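Local coordinates for putative tryptophan halogenase (Xanthomonas campestris pv. campestris, PDB 6Y1W), which is a flavin-dependent halogenase, of a family that uses reduced flavin, oxygen and halide to halogenate aromatic substrates such as tryptophan, at the interface of chains A and B. Coordinates in Å, arbitrary orientation; residue numbers count along the deposited sequence, not the author numbering. Chains: chain A/B, Putative tryptophan halogenase.

The interface of chains A and B. Residues chain A 38-39, 42, 362; chain B 115, 117, 460-462, 465.
A:Leu38 and B:Val462 meet at the apolar centre of one patch of the two-fold symmetric interface, repeated with the chains exchanged; their side chains cross at about a right angle. The patch helps join the two copies of the deposited assembly, though the structure alone does not show whether this dimer is the biological one. CD2 of A:Leu38 lies 3.6 Å from CG2 of B:Val462, and CG and CD1 of the same leucine also pack on that methyl. With CG anti to the backbone N (chi1 -177°), A:Leu38 directs its two methyls to different neighbours on chain B. CD1 touches the imidazole carbon CE1 of B:His115 at 3.5 Å, the two side chains sliding past each other in opposite directions, while CD2 also meets B:Ser117. B:His115 ND1 and the B:Ser117 hydroxyl OG, 2.8 Å apart, share a hydrogen bond that ties together two residues flanking this leucine. A:Leu39 adds its CD2 to the same valine methyl.

Further out, B:Leu465 places CD2 3.6 Å from CG of A:Gln42, and its CD1 approaches the backbone oxygen of A:Leu38. The extended A:Gln42 chain carries its amide NE2 to the B:Pro461 carbonyl O, a 3.1 Å hydrogen bond arriving from above the carbonyl plane, 50° out of it. This bond joins the loop after helix 25-39 to the 3-10 helix 461-465.

At the opposite rim, B:His460 uses both ring nitrogens: ND1 accepts from the backbone N of B:Val462 at 2.9 Å, nearly in the ring plane, which should restrain ring rotation and is consistent with the hydrogen lying on NE2. NE2 then bonds the A:Leu362 carbonyl O, in helix 350-363, at 2.7 Å, almost in line with the C=O bond (162° at the oxygen).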
ATOM      1  N   LEU A  38     -17.452 -15.469  11.514  1.00 14.73           N
ATOM      2  CA  LEU A  38     -17.613 -14.055  11.843  1.00 14.90           C
ATOM      3  C   LEU A  38     -19.075 -13.662  12.030  1.00 16.02           C
ATOM      4  O   LEU A  38     -19.390 -12.902  12.945  1.00 16.04           O
ATOM      5  CB  LEU A  38     -16.978 -13.184  10.758  1.00 12.88           C
ATOM      6  CG  LEU A  38     -17.009 -11.685  11.000  1.00 16.49           C
ATOM      7  CD1 LEU A  38     -16.097 -11.340  12.094  1.00 18.67           C
ATOM      8  CD2 LEU A  38     -16.634 -10.957   9.713  1.00 19.79           C
ATOM      9  N   LEU A  39     -19.980 -14.149  11.157  1.00 14.72           N
ATOM     10  CA  LEU A  39     -21.342 -13.630  11.091  1.00 12.63           C
ATOM     11  C   LEU A  39     -22.403 -14.720  11.231  1.00 13.07           C
ATOM     12  O   LEU A  39     -23.586 -14.440  11.009  1.00 19.90           O
ATOM     13  CB  LEU A  39     -21.558 -12.848   9.771  1.00 16.13           C
ATOM     14  CG  LEU A  39     -20.739 -11.557   9.671  1.00 15.42           C
ATOM     15  CD1 LEU A  39     -20.879 -10.887   8.306  1.00 18.08           C
ATOM     16  CD2 LEU A  39     -21.198 -10.595  10.765  1.00 17.40           C
ATOM     17  N   GLN A  42     -25.720 -14.092  12.921  1.00 17.43           N
ATOM     18  CA  GLN A  42     -26.675 -13.171  12.329  1.00 20.37           C
ATOM     19  C   GLN A  42     -27.183 -13.618  10.982  1.00 22.49           C
ATOM     20  O   GLN A  42     -28.177 -13.066  10.511  1.00 26.30           O
ATOM     21  CB  GLN A  42     -26.031 -11.780  12.126  1.00 21.77           C
ATOM     22  CG  GLN A  42     -25.558 -11.189  13.392  1.00 27.93           C
ATOM     23  CD  GLN A  42     -25.116  -9.743  13.309  1.00 34.17           C
ATOM     24  OE1 GLN A  42     -25.158  -9.060  14.321  1.00 31.32           O
ATOM     25  NE2 GLN A  42     -24.656  -9.278  12.132  1.00 26.82           N
ATOM     26  N   LEU A 362     -15.833  -9.962   3.475  1.00 13.18           N
ATOM     27  CA  LEU A 362     -16.152  -9.746   4.887  1.00 14.27           C
ATOM     28  C   LEU A 362     -15.835  -8.306   5.305  1.00 18.65           C
ATOM     29  O   LEU A 362     -16.535  -7.726   6.157  1.00 18.64           O
ATOM     30  CB  LEU A 362     -15.397 -10.767   5.746  1.00 15.76           C
ATOM     31  CG  LEU A 362     -15.973 -12.174   5.562  1.00 19.00           C
ATOM     32  CD1 LEU A 362     -15.157 -13.217   6.365  1.00 17.46           C
ATOM     33  CD2 LEU A 362     -17.455 -12.239   5.929  1.00 20.15           C
TER
ATOM     34  N   HIS B 115     -11.592  -3.904  14.505  1.00 16.26           N
ATOM     35  CA  HIS B 115     -11.635  -5.342  14.258  1.00 14.42           C
ATOM     36  C   HIS B 115     -11.013  -5.576  12.878  1.00 16.14           C
ATOM     37  O   HIS B 115     -11.020  -4.674  12.040  1.00 16.00           O
ATOM     38  CB  HIS B 115     -13.064  -5.877  14.273  1.00 14.58           C
ATOM     39  CG  HIS B 115     -13.154  -7.360  14.093  1.00 13.37           C
ATOM     40  ND1 HIS B 115     -13.517  -7.945  12.897  1.00 13.69           N
ATOM     41  CD2 HIS B 115     -12.892  -8.376  14.953  1.00 15.07           C
ATOM     42  CE1 HIS B 115     -13.468  -9.257  13.025  1.00 16.02           C
ATOM     43  NE2 HIS B 115     -13.099  -9.547  14.264  1.00 14.16           N
ATOM     44  N   SER B 117     -12.106  -7.007  10.430  1.00 16.38           N
ATOM     45  CA  SER B 117     -13.107  -6.851   9.359  1.00 16.72           C
ATOM     46  C   SER B 117     -13.725  -5.465   9.280  1.00 13.90           C
ATOM     47  O   SER B 117     -14.394  -5.152   8.281  1.00 14.48           O
ATOM     48  CB  SER B 117     -14.233  -7.875   9.531  1.00 15.38           C
ATOM     49  OG  SER B 117     -15.079  -7.505  10.620  1.00 17.39           O
ATOM     50  N   HIS B 460     -21.106  -1.458   9.458  1.00 14.73           N
ATOM     51  CA  HIS B 460     -20.726  -2.837   9.216  1.00 14.68           C
ATOM     52  C   HIS B 460     -21.505  -3.802  10.109  1.00 16.53           C
ATOM     53  O   HIS B 460     -21.572  -3.600  11.339  1.00 15.46           O
ATOM     54  CB  HIS B 460     -19.234  -2.996   9.454  1.00 16.70           C
ATOM     55  CG  HIS B 460     -18.669  -4.260   8.887  1.00 17.38           C
ATOM     56  ND1 HIS B 460     -19.022  -5.510   9.356  1.00 15.92           N
ATOM     57  CD2 HIS B 460     -17.761  -4.464   7.896  1.00 15.70           C
ATOM     58  CE1 HIS B 460     -18.358  -6.433   8.675  1.00 17.37           C
ATOM     59  NE2 HIS B 460     -17.574  -5.827   7.800  1.00 16.88           N
ATOM     60  N   PRO B 461     -22.038  -4.893   9.547  1.00 14.57           N
ATOM     61  CA  PRO B 461     -22.810  -5.859  10.363  1.00 14.91           C
ATOM     62  C   PRO B 461     -22.053  -6.436  11.566  1.00 17.88           C
ATOM     63  O   PRO B 461     -22.703  -6.863  12.525  1.00 17.74           O
ATOM     64  CB  PRO B 461     -23.150  -6.971   9.356  1.00 20.67           C
ATOM     65  CG  PRO B 461     -23.116  -6.310   7.998  1.00 23.09           C
ATOM     66  CD  PRO B 461     -22.178  -5.111   8.094  1.00 15.95           C
ATOM     67  N   VAL B 462     -20.720  -6.545  11.533  1.00 15.05           N
ATOM     68  CA  VAL B 462     -19.975  -7.069  12.684  0.54 13.03           C
ATOM     69  C   VAL B 462     -20.272  -6.264  13.937  1.00 16.66           C
ATOM     70  O   VAL B 462     -20.250  -6.797  15.066  1.00 17.91           O
ATOM     71  CB  VAL B 462     -18.468  -7.069  12.368  0.54 13.33           C
ATOM     72  CG1 VAL B 462     -17.599  -7.177  13.652  0.54 14.99           C
ATOM     73  CG2 VAL B 462     -18.194  -8.198  11.455  0.54 16.37           C
ATOM     74  N   LEU B 465     -23.121  -7.475  16.400  1.00 15.78           N
ATOM     75  CA  LEU B 465     -22.997  -8.684  17.199  1.00 16.04           C
ATOM     76  C   LEU B 465     -23.004  -8.391  18.688  1.00 20.57           C
ATOM     77  O   LEU B 465     -23.401  -9.262  19.472  1.00 24.88           O
ATOM     78  CB  LEU B 465     -21.707  -9.430  16.863  1.00 17.44           C
ATOM     79  CG  LEU B 465     -21.655  -9.972  15.446  1.00 20.10           C
ATOM     80  CD1 LEU B 465     -20.235 -10.326  15.177  1.00 19.22           C
ATOM     81  CD2 LEU B 465     -22.527 -11.217  15.315  1.00 22.40           C
TER